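Centrosomal protein of 104 kDa (Homo sapiens, PDB 5LPI) is required for ciliogenesis and for structural integrity at the ciliary tip, the part described here being its array of four zinc fingers. Local coordinates at residues C36-R41 against P113-W118; A120-M123 against G127-M130. One frame throughout, in Å; residues are numbered along the deposited sequence.

Both interactions use helix 115-123 of the fourth zinc finger, and both are largely buried. Interaction 1 joins the first turn of that helix to the turn that starts at the last ligand of the first finger; it is a light van der Waals touch of one methionine methyl, without a hydrogen bond, and has an exposed glutamate at its margin. Interaction 2 lies within the fourth finger and joins segments four residues apart at their closest ends, with metal bonds and a backbone hydrogen bond as its chemistry. The two meet where M38 and L37 rest on L122 and M123: M38 SD is 3.7 Å from M123 CG, and M38 CE is 3.8 Å from L122 CD1.

Interaction 1: residues C36-R41 against P113-W118. With ZN (zinc ion), chain G.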
loop_
_atom_site.group_PDB
_atom_site.type_symbol
_atom_site.label_atom_id
_atom_site.label_comp_id
_atom_site.label_asym_id
_atom_site.label_seq_id
_atom_site.Cartn_x
_atom_site.Cartn_y
_atom_site.Cartn_z
ATOM N N CYS A 36 -9.726 6.198 3.030
ATOM C CA CYS A 36 -9.637 4.824 2.531
ATOM C C CYS A 36 -8.530 4.041 3.231
ATOM O O CYS A 36 -7.363 4.440 3.205
ATOM C CB CYS A 36 -9.397 4.817 1.023
ATOM S SG CYS A 36 -9.397 3.138 0.288
ATOM N N LEU A 37 -8.891 2.894 3.830
ATOM C CA LEU A 37 -7.915 2.104 4.581
ATOM C C LEU A 37 -6.867 1.448 3.688
ATOM O O LEU A 37 -5.819 1.031 4.188
ATOM C CB LEU A 37 -8.631 1.024 5.407
ATOM C CG LEU A 37 -9.575 1.544 6.495
ATOM C CD1 LEU A 37 -10.274 0.405 7.204
ATOM C CD2 LEU A 37 -8.826 2.412 7.489
ATOM N N MET A 38 -7.117 1.336 2.389
ATOM C CA MET A 38 -6.174 0.685 1.489
ATOM C C MET A 38 -5.127 1.639 0.936
ATOM O O MET A 38 -4.173 1.195 0.272
ATOM C CB MET A 38 -6.928 0.027 0.336
ATOM C CG MET A 38 -7.959 -1.001 0.790
ATOM S SD MET A 38 -7.191 -2.435 1.589
ATOM C CE MET A 38 -6.149 -2.991 0.238
ATOM N N LEU A 39 -5.270 2.927 1.199
ATOM C CA LEU A 39 -4.385 3.936 0.651
ATOM C C LEU A 39 -3.648 4.645 1.777
ATOM O O LEU A 39 -4.045 4.598 2.947
ATOM C CB LEU A 39 -5.175 4.962 -0.182
ATOM C CG LEU A 39 -6.169 4.400 -1.191
ATOM C CD1 LEU A 39 -6.953 5.549 -1.850
ATOM C CD2 LEU A 39 -5.478 3.536 -2.253
ATOM N N THR A 40 -2.563 5.311 1.394
ATOM C CA THR A 40 -1.789 6.126 2.311
ATOM C C THR A 40 -1.314 7.361 1.557
ATOM O O THR A 40 -1.235 7.364 0.327
ATOM C CB THR A 40 -0.607 5.326 2.892
ATOM O OG1 THR A 40 0.009 6.089 3.919
ATOM C CG2 THR A 40 0.443 5.031 1.824
ATOM N N ARG A 41 -1.023 8.428 2.292
ATOM C CA ARG A 41 -0.337 9.575 1.709
ATOM C C ARG A 41 1.161 9.349 1.791
ATOM O O ARG A 41 1.697 9.177 2.887
ATOM C CB ARG A 41 -0.664 10.872 2.448
ATOM C CG ARG A 41 -1.912 11.561 2.051
ATOM C CD ARG A 41 -2.073 12.820 2.911
ATOM N NE ARG A 41 -3.457 12.971 3.310
ATOM C CZ ARG A 41 -3.876 13.770 4.277
ATOM N NH1 ARG A 41 -3.007 14.510 4.957
ATOM N NH2 ARG A 41 -5.161 13.816 4.555
ATOM N N PRO A 113 -0.902 -14.496 -0.315
ATOM C CA PRO A 113 -0.918 -13.605 -1.478
ATOM C C PRO A 113 -2.339 -13.287 -1.934
ATOM O O PRO A 113 -3.309 -13.982 -1.606
ATOM C CB PRO A 113 -0.159 -14.407 -2.545
ATOM C CG PRO A 113 -0.393 -15.820 -2.186
ATOM C CD PRO A 113 -0.576 -15.889 -0.684
ATOM N N GLY A 114 -2.450 -12.208 -2.695
ATOM C CA GLY A 114 -3.672 -11.904 -3.414
ATOM C C GLY A 114 -4.406 -10.705 -2.838
ATOM O O GLY A 114 -4.104 -10.199 -1.756
ATOM N N GLU A 115 -5.421 -10.272 -3.593
ATOM C CA GLU A 115 -6.120 -9.030 -3.261
ATOM C C GLU A 115 -6.991 -9.195 -2.021
ATOM O O GLU A 115 -7.045 -8.299 -1.172
ATOM C CB GLU A 115 -6.961 -8.563 -4.453
ATOM C CG GLU A 115 -7.731 -7.272 -4.207
ATOM C CD GLU A 115 -6.816 -6.084 -3.893
ATOM O OE1 GLU A 115 -5.659 -6.057 -4.367
ATOM O OE2 GLU A 115 -7.260 -5.174 -3.160
ATOM N N GLU A 116 -7.682 -10.333 -1.908
ATOM C CA GLU A 116 -8.515 -10.598 -0.736
ATOM C C GLU A 116 -7.690 -10.564 0.547
ATOM O O GLU A 116 -8.145 -10.050 1.578
ATOM C CB GLU A 116 -9.205 -11.955 -0.905
ATOM C CG GLU A 116 -10.126 -12.382 0.230
ATOM C CD GLU A 116 -10.695 -13.793 0.016
ATOM O OE1 GLU A 116 -10.002 -14.778 0.355
ATOM O OE2 GLU A 116 -11.826 -13.915 -0.509
ATOM N N ALA A 117 -6.472 -11.108 0.499
ATOM C CA ALA A 117 -5.565 -11.043 1.644
ATOM C C ALA A 117 -5.139 -9.611 1.953
ATOM O O ALA A 117 -5.054 -9.224 3.127
ATOM C CB ALA A 117 -4.337 -11.905 1.384
ATOM N N TRP A 118 -4.822 -8.822 0.923
ATOM C CA TRP A 118 -4.487 -7.418 1.158
ATOM C C TRP A 118 -5.595 -6.715 1.930
ATOM O O TRP A 118 -5.341 -6.012 2.916
ATOM C CB TRP A 118 -4.237 -6.697 -0.166
ATOM C CG TRP A 118 -2.821 -6.712 -0.594
ATOM C CD1 TRP A 118 -2.311 -7.258 -1.739
ATOM C CD2 TRP A 118 -1.719 -6.160 0.118
ATOM N NE1 TRP A 118 -0.949 -7.065 -1.786
ATOM C CE2 TRP A 118 -0.560 -6.401 -0.651
ATOM C CE3 TRP A 118 -1.598 -5.460 1.325
ATOM C CZ2 TRP A 118 0.707 -5.980 -0.245
ATOM C CZ3 TRP A 118 -0.331 -5.045 1.729
ATOM C CH2 TRP A 118 0.800 -5.307 0.950
HETATM ZN ZN ZN G . -11.675 3.141 -0.264
#
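M38 lays its terminal methyl against the first turn of helix 115-123, where CE comes 4.2 Å from W118 CB and 4.1 Å from W118 O. The methyl therefore meets the root of the tryptophan and its backbone carbonyl instead of the indole. Bends at chi2 (-65°) and chi3 (-59°) fold the chain of M38 and carry CE to the helix, although its CB does not point there. On the margin of the patch, E115 reaches in with one carboxylate oxygen: OE2 stands 4.2 Å from M38 CE, a loose van der Waals approach, as the partner is a methyl; the same oxygen forms a salt bridge with K119. The contact brings together two members of the Cep104 zinc-finger array. C36 is the last ligand of the first finger, its SG 2.3 Å from the zinc ion that C13, C16 and H31 also bind, and a type I beta turn from C36 to L39 leads from it into strand 39-41. The backbone N of M38 donates a long hydrogen bond of 3.6 Å to C36 SG, a bond that would be expected to temper the negative charge on the thiolate; it also ties the residue carrying the methyl directly to a metal ligand. The turn itself is closed by L39 N bonding to C36 O at 3.3 Å. On the helix side, G114 occupies the N-cap position, its carbonyl O accepting W118 N at 3.1 Å, while the indole of W118 meets F111 edge-to-face.

Interaction 2: residues A120-M123 against G127-M130; sequences AHLM and GCTM. With ZN (zinc ion), chain H.
A120 takes part only through its backbone, its carbonyl O lying 4.5 Å from G127 CA, while its methyl points away. H121 follows, joined to C128 by both the zinc ion and its backbone. With CG anti to the backbone N (chi1 -180°), its ring extends to the zinc ion, which NE2 binds at 2.1 Å. C128 CA sits over one face of the imidazole, offset toward the rim, and C128 CB approaches H121 NE2 to 3.3 Å, a closeness consistent with both residues binding the same ion, C128 through SG at 2.3 Å. C104 and C107 complete this site of three cysteines and one histidine, the fourth of the array, in which the helix supplies the histidine and the segment after it the last cysteine. The backbone of H121 also grips the returning chain: C128 N donates to H121 O at 2.8 Å, from a position tilted 20° out of the carbonyl plane, and G127, without a side chain, lets its CA lie close against the same oxygen in a CH...O contact. L122 then adds an apolar touch, CD2 against C128 CB at 4.2 Å. Beyond the ligand, M130 N donates a hydrogen bond to C128 SG at 3.4 Å, probably easing the charge on the metal-bound sulfur.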
loop_
_atom_site.group_PDB
_atom_site.type_symbol
_atom_site.label_atom_id
_atom_site.label_comp_id
_atom_site.label_asym_id
_atom_site.label_seq_id
_atom_site.Cartn_x
_atom_site.Cartn_y
_atom_site.Cartn_z
ATOM N N ALA A 120 -7.954 -8.022 3.829
ATOM C CA ALA A 120 -8.106 -8.532 5.188
ATOM C C ALA A 120 -6.980 -8.040 6.093
ATOM O O ALA A 120 -7.203 -7.734 7.273
ATOM C CB ALA A 120 -8.172 -10.059 5.167
ATOM N N HIS A 121 -5.761 -7.955 5.561
ATOM C CA HIS A 121 -4.653 -7.448 6.364
ATOM C C HIS A 121 -4.848 -5.981 6.725
ATOM O O HIS A 121 -4.725 -5.593 7.889
ATOM C CB HIS A 121 -3.338 -7.622 5.613
ATOM C CG HIS A 121 -2.156 -7.128 6.383
ATOM N ND1 HIS A 121 -1.572 -7.858 7.395
ATOM C CD2 HIS A 121 -1.471 -5.961 6.318
ATOM C CE1 HIS A 121 -0.569 -7.171 7.910
ATOM N NE2 HIS A 121 -0.483 -6.020 7.268
ATOM N N LEU A 122 -5.156 -5.151 5.737
ATOM C CA LEU A 122 -5.162 -3.707 5.967
ATOM C C LEU A 122 -6.444 -3.219 6.644
ATOM O O LEU A 122 -6.405 -2.241 7.396
ATOM C CB LEU A 122 -4.939 -2.983 4.641
ATOM C CG LEU A 122 -3.509 -3.138 4.101
ATOM C CD1 LEU A 122 -3.381 -2.505 2.726
ATOM C CD2 LEU A 122 -2.489 -2.517 5.069
ATOM N N MET A 123 -7.572 -3.896 6.430
ATOM C CA MET A 123 -8.851 -3.422 6.946
ATOM C C MET A 123 -9.481 -4.313 7.998
ATOM O O MET A 123 -10.344 -3.843 8.744
ATOM C CB MET A 123 -9.849 -3.271 5.797
ATOM C CG MET A 123 -9.242 -2.554 4.641
ATOM S SD MET A 123 -10.511 -1.949 3.556
ATOM C CE MET A 123 -10.899 -3.341 2.585
ATOM N N GLY A 127 -5.760 -7.054 12.188
ATOM C CA GLY A 127 -4.854 -7.136 11.061
ATOM C C GLY A 127 -3.638 -6.257 11.260
ATOM O O GLY A 127 -2.938 -6.387 12.270
ATOM N N CYS A 128 -3.397 -5.338 10.320
ATOM C CA CYS A 128 -2.196 -4.513 10.347
ATOM C C CYS A 128 -2.217 -3.565 11.541
ATOM O O CYS A 128 -3.197 -2.855 11.769
ATOM C CB CYS A 128 -2.066 -3.714 9.048
ATOM S SG CYS A 128 -0.460 -2.884 8.900
ATOM N N THR A 129 -1.130 -3.549 12.299
ATOM C CA THR A 129 -0.999 -2.649 13.433
ATOM C C THR A 129 -0.376 -1.313 13.060
ATOM O O THR A 129 -0.277 -0.432 13.917
ATOM C CB THR A 129 -0.138 -3.294 14.515
ATOM O OG1 THR A 129 1.214 -3.328 14.047
ATOM C CG2 THR A 129 -0.599 -4.714 14.780
ATOM N N MET A 130 0.072 -1.147 11.820
ATOM C CA MET A 130 0.803 0.049 11.429
ATOM C C MET A 130 0.036 0.885 10.409
ATOM O O MET A 130 0.614 1.791 9.810
ATOM C CB MET A 130 2.186 -0.331 10.882
ATOM C CG MET A 130 3.129 -0.940 11.918
ATOM S SD MET A 130 3.419 0.196 13.296
ATOM C CE MET A 130 4.335 1.500 12.480
HETATM ZN ZN ZN H . 0.775 -4.432 7.755
#